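Local atomic coordinates of cytidine deaminase (PDB entry 4WIG), a protein that catalyses the zinc-dependent hydrolytic deamination of cytidine and 2'-deoxycytidine to uridine and 2'-deoxyuridine, working as a homotetramer. Residues A[37-42]-A[66-71]; A[83-88]-A[105-110]. The protein carries 1 engineered substitution. All coordinates share one frame; numbering follows the deposited sequence.

In the fold
From the N terminus the chain runs through helix 6-17 and the hairpin of strands 29-35 and 40-44. Contact 1 sits where residues 37-42 leave the hairpin turn and meet the end of helix 57-67, closing a loop that carries C56 and E58. Strand 73-80 follows, and contact 2 then closes a second loop, 83-88 with 105-110, around helix 90-100 and the zinc ligands C89 and C92. The contacts follow one another in series, neither nesting nor crossing. The centres of contact 1 and contact 2 lie about 20 Å apart, on opposite sides of the chain's centre. Both reach the same mixed sheet: contact 1 at 40-44, one of its two edge strands within this chain, contact 2 at strand 105-106.

Contact 1: residues A[37-42]-A[66-71]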
loop_
_atom_site.group_PDB
_atom_site.type_symbol
_atom_site.label_atom_id
_atom_site.label_comp_id
_atom_site.label_asym_id
_atom_site.label_seq_id
_atom_site.Cartn_x
_atom_site.Cartn_y
_atom_site.Cartn_z
ATOM N N ASP A 37 0.719 18.121 21.963
ATOM C CA ASP A 37 1.414 19.347 22.393
ATOM C C ASP A 37 0.645 20.604 21.976
ATOM O O ASP A 37 1.111 21.729 22.199
ATOM C CB ASP A 37 2.836 19.386 21.833
ATOM C CG ASP A 37 2.868 19.646 20.344
ATOM O OD1 ASP A 37 3.927 20.059 19.836
ATOM O OD2 ASP A 37 1.834 19.439 19.677
ATOM N N GLY A 38 -0.519 20.408 21.357
ATOM C CA GLY A 38 -1.386 21.500 20.955
ATOM C C GLY A 38 -1.192 22.023 19.542
ATOM O O GLY A 38 -1.942 22.896 19.125
ATOM N N ARG A 39 -0.199 21.527 18.799
ATOM C CA ARG A 39 -0.019 21.979 17.413
ATOM C C ARG A 39 -0.983 21.227 16.518
ATOM O O ARG A 39 -1.521 20.191 16.906
ATOM C CB ARG A 39 1.423 21.824 16.910
ATOM C CG ARG A 39 1.844 20.408 16.553
ATOM C CD ARG A 39 3.292 20.335 16.094
ATOM N NE ARG A 39 3.673 19.004 15.626
ATOM C CZ ARG A 39 3.971 17.959 16.402
ATOM N NH1 ARG A 39 3.937 18.039 17.732
ATOM N NH2 ARG A 39 4.319 16.814 15.842
ATOM N N VAL A 40 -1.210 21.770 15.329
ATOM C CA VAL A 40 -2.059 21.131 14.338
ATOM C C VAL A 40 -1.202 20.735 13.137
ATOM O O VAL A 40 -0.372 21.514 12.676
ATOM C CB VAL A 40 -3.218 22.058 13.914
ATOM C CG1 VAL A 40 -3.965 21.497 12.705
ATOM C CG2 VAL A 40 -4.184 22.246 15.076
ATOM N N VAL A 41 -1.394 19.514 12.644
ATOM C CA VAL A 41 -0.685 19.043 11.456
ATOM C C VAL A 41 -1.712 18.716 10.381
ATOM O O VAL A 41 -2.855 18.393 10.704
ATOM C CB VAL A 41 0.199 17.818 11.777
ATOM C CG1 VAL A 41 1.305 18.229 12.729
ATOM C CG2 VAL A 41 -0.610 16.678 12.382
ATOM N N THR A 42 -1.316 18.830 9.114
ATOM C CA THR A 42 -2.263 18.650 8.011
ATOM C C THR A 42 -1.719 17.712 6.935
ATOM O O THR A 42 -0.538 17.420 6.878
ATOM C CB THR A 42 -2.666 19.989 7.348
ATOM O OG1 THR A 42 -1.523 20.596 6.742
ATOM C CG2 THR A 42 -3.283 20.944 8.328
ATOM N N HIS A 66 5.284 13.032 12.402
ATOM C CA HIS A 66 6.632 12.565 12.710
ATOM C C HIS A 66 7.745 13.377 12.072
ATOM O O HIS A 66 8.915 13.177 12.396
ATOM C CB HIS A 66 6.739 11.070 12.431
ATOM C CG HIS A 66 5.921 10.271 13.393
ATOM N ND1 HIS A 66 6.192 10.258 14.743
ATOM C CD2 HIS A 66 4.784 9.561 13.229
ATOM C CE1 HIS A 66 5.289 9.524 15.364
ATOM N NE2 HIS A 66 4.421 9.094 14.468
ATOM N N SER A 67 7.378 14.315 11.205
ATOM C CA SER A 67 8.321 15.288 10.661
ATOM C C SER A 67 8.392 16.569 11.492
ATOM O O SER A 67 9.268 17.402 11.263
ATOM C CB SER A 67 7.917 15.639 9.234
ATOM O OG SER A 67 8.055 14.508 8.405
ATOM N N THR A 68 7.471 16.725 12.440
ATOM C CA THR A 68 7.344 17.958 13.208
ATOM C C THR A 68 7.491 17.737 14.714
ATOM O O THR A 68 7.049 18.563 15.510
ATOM C CB THR A 68 5.991 18.656 12.902
ATOM O OG1 THR A 68 4.893 17.764 13.151
ATOM C CG2 THR A 68 5.948 19.122 11.452
ATOM N N GLY A 69 8.110 16.623 15.107
ATOM C CA GLY A 69 8.418 16.371 16.514
ATOM C C GLY A 69 7.748 15.162 17.126
ATOM O O GLY A 69 7.975 14.848 18.295
ATOM N N GLY A 70 6.913 14.473 16.351
ATOM C CA GLY A 70 6.234 13.293 16.844
ATOM C C GLY A 70 5.148 13.640 17.839
ATOM O O GLY A 70 4.691 14.785 17.912
ATOM N N GLY A 71 4.745 12.640 18.611
ATOM C CA GLY A 71 3.693 12.799 19.604
ATOM C C GLY A 71 2.498 11.922 19.287
ATOM O O GLY A 71 2.597 10.974 18.508
HETATM O O HOH W 1 4.782 16.616 20.169
#
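The guanidinium of R39 reaches across to the hydroxyl of T68 and the carbonyl of G70, gathering the loop after helix 57-67 against the start of strand 40-44. CG of R39 lies between its backbone N and carbonyl carbon (chi1 76°), and from CG to NE the chain is extended, which gives the length needed to cross. R39 NE and NH2 grip T68 OG1 side-on, at 3.0 Å and 2.9 Å; both bonds are bent, as expected when two donors converge on one oxygen, and OG1 is tilted slightly out of the guanidinium plane. NH2 also donates to G70 O at 2.9 Å, a straighter bond that lies in that plane. Over one face of the group sits T68 O, close but not hydrogen-bonded. The chi1 of T68 (56°) puts OG1 where it meets the R39 nitrogens and also bonds to A64 O, so the threonine ties R39 to the helix end. V41 CG1 packs against T68 OG1 at 3.6 Å, while the valine's side chain also rests on V61 and A64.

D37 steadies the arginine from its own segment: OD1 forms a salt bridge with R39 NH1 at 2.9 Å, its hydrogen bond weak in angle, and OD2 accepts from R39 N to make an Asx turn. Glycine suits G38, G69 and G71, whose loop conformations would press any beta carbon onto the carbonyl oxygen before it. A water links R39 NH1 to G70 O. One arginine thus satisfies a hydroxyl, a carbonyl and a carboxylate together, and the carboxylate probably helps to balance its positive charge.

Contact 2: residues A[83-88]-A[105-110]; sequences GSVLMP and LIDHPV
V85 CG1 stands anti to the backbone N (chi1 177°), directed at the D107-H108 backbone, where it comes within 3.5 Å of D107 O. In M87, chi2 (-59°) places SD at the edge of the H108 ring, 4.8 Å from its centroid, in a Met-aromatic contact that the flexible methionine chain suits. Its chi3 (97°) turns CE toward D107 O; the approach is very tight and the torsion unfavourable, so the exact position of CE is somewhat doubtful. The buried H108 ND1 finds no polar partner and has this methionine beside it. P109 CD, from the next residue, lies over one face of the H108 ring toward its rim and packs on V85 CG1 at 4.0 Å. The compact ring of P88 lays CD against I106 CG2 at 3.8 Å. A water lies within hydrogen-bonding distance of L86 O and D107 O, though it has more acceptors around it than protons to give. D107 OD2 forms a salt bridge with R10 of helix 6-17, and OD1 accepts from H108 N.

P88 borders E58, the probable proton donor. The contact packs the loop leading to zinc ligand C89 and helix 90-100 against the end of strand 105-106, beside the zinc site of the cytidine deaminase fold.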
loop_
_atom_site.group_PDB
_atom_site.type_symbol
_atom_site.label_atom_id
_atom_site.label_comp_id
_atom_site.label_asym_id
_atom_site.label_seq_id
_atom_site.Cartn_x
_atom_site.Cartn_y
_atom_site.Cartn_z
ATOM N N GLY A 83 -15.573 20.436 1.319
ATOM C CA GLY A 83 -15.604 20.642 2.764
ATOM C C GLY A 83 -16.536 19.719 3.536
ATOM O O GLY A 83 -16.778 19.943 4.729
ATOM N N SER A 84 -17.048 18.680 2.881
ATOM C CA SER A 84 -17.934 17.718 3.534
ATOM C C SER A 84 -17.107 16.691 4.321
ATOM O O SER A 84 -16.076 16.243 3.848
ATOM C CB SER A 84 -18.819 17.020 2.502
ATOM O OG SER A 84 -19.650 17.960 1.831
ATOM N N VAL A 85 -17.563 16.344 5.519
ATOM C CA VAL A 85 -16.788 15.484 6.416
ATOM C C VAL A 85 -16.807 14.057 5.878
ATOM O O VAL A 85 -17.865 13.536 5.505
ATOM C CB VAL A 85 -17.304 15.531 7.877
ATOM C CG1 VAL A 85 -16.515 14.570 8.770
ATOM C CG2 VAL A 85 -17.187 16.934 8.432
ATOM N N LEU A 86 -15.623 13.450 5.817
ATOM C CA LEU A 86 -15.451 12.074 5.347
ATOM C C LEU A 86 -15.011 11.181 6.498
ATOM O O LEU A 86 -14.265 11.612 7.380
ATOM C CB LEU A 86 -14.388 12.015 4.256
ATOM C CG LEU A 86 -14.619 12.732 2.925
ATOM C CD1 LEU A 86 -13.389 12.564 2.040
ATOM C CD2 LEU A 86 -15.856 12.196 2.221
ATOM N N MET A 87 -15.474 9.936 6.482
ATOM C CA MET A 87 -14.949 8.920 7.385
ATOM C C MET A 87 -13.691 8.342 6.739
ATOM O O MET A 87 -13.681 8.094 5.526
ATOM C CB MET A 87 -15.958 7.797 7.607
ATOM C CG MET A 87 -17.176 8.127 8.451
ATOM S SD MET A 87 -16.755 8.677 10.111
ATOM C CE MET A 87 -16.851 10.432 9.807
ATOM N N PRO A 88 -12.624 8.133 7.531
ATOM C CA PRO A 88 -11.416 7.551 6.936
ATOM C C PRO A 88 -11.618 6.147 6.413
ATOM O O PRO A 88 -12.460 5.406 6.926
ATOM C CB PRO A 88 -10.425 7.526 8.098
ATOM C CG PRO A 88 -10.848 8.653 8.959
ATOM C CD PRO A 88 -12.338 8.756 8.839
ATOM N N LEU A 105 -10.345 11.124 18.554
ATOM C CA LEU A 105 -11.652 11.524 18.049
ATOM C C LEU A 105 -11.582 11.868 16.567
ATOM O O LEU A 105 -10.659 12.574 16.118
ATOM C CB LEU A 105 -12.220 12.707 18.837
ATOM C CG LEU A 105 -12.502 12.435 20.314
ATOM C CD1 LEU A 105 -12.916 13.721 21.013
ATOM C CD2 LEU A 105 -13.578 11.371 20.474
ATOM N N ILE A 106 -12.571 11.367 15.828
ATOM C CA ILE A 106 -12.677 11.551 14.399
ATOM C C ILE A 106 -13.937 12.358 14.078
ATOM O O ILE A 106 -15.037 11.946 14.419
ATOM C CB ILE A 106 -12.771 10.173 13.697
ATOM C CG1 ILE A 106 -11.579 9.260 14.095
ATOM C CG2 ILE A 106 -12.899 10.351 12.194
ATOM C CD1 ILE A 106 -10.227 9.800 13.713
ATOM N N ASP A 107 -13.779 13.509 13.433
ATOM C CA ASP A 107 -14.922 14.353 13.089
ATOM C C ASP A 107 -15.949 13.586 12.266
ATOM O O ASP A 107 -15.615 12.667 11.514
ATOM C CB ASP A 107 -14.473 15.581 12.271
ATOM C CG ASP A 107 -15.365 16.796 12.490
ATOM O OD1 ASP A 107 -16.406 16.693 13.180
ATOM O OD2 ASP A 107 -15.013 17.871 11.968
ATOM N N HIS A 108 -17.202 13.986 12.417
ATOM C CA HIS A 108 -18.318 13.313 11.786
ATOM C C HIS A 108 -19.415 14.382 11.657
ATOM O O HIS A 108 -19.491 15.273 12.494
ATOM C CB HIS A 108 -18.734 12.124 12.662
ATOM C CG HIS A 108 -19.942 11.390 12.172
ATOM N ND1 HIS A 108 -19.866 10.209 11.471
ATOM C CD2 HIS A 108 -21.258 11.672 12.288
ATOM C CE1 HIS A 108 -21.084 9.800 11.164
ATOM N NE2 HIS A 108 -21.947 10.671 11.650
ATOM N N PRO A 109 -20.244 14.322 10.595
ATOM C CA PRO A 109 -21.244 15.391 10.412
ATOM C C PRO A 109 -22.232 15.573 11.573
ATOM O O PRO A 109 -22.727 16.677 11.792
ATOM C CB PRO A 109 -22.003 14.959 9.151
ATOM C CG PRO A 109 -21.104 14.014 8.444
ATOM C CD PRO A 109 -20.279 13.335 9.500
ATOM N N VAL A 110 -22.530 14.489 12.283
ATOM C CA VAL A 110 -23.492 14.489 13.391
ATOM C C VAL A 110 -22.784 14.678 14.730
ATOM O O VAL A 110 -23.058 15.629 15.452
ATOM C CB VAL A 110 -24.313 13.177 13.420
ATOM C CG1 VAL A 110 -25.300 13.175 14.585
ATOM C CG2 VAL A 110 -25.046 12.972 12.100
HETATM O O HOH W 2 -13.475 13.094 9.635
#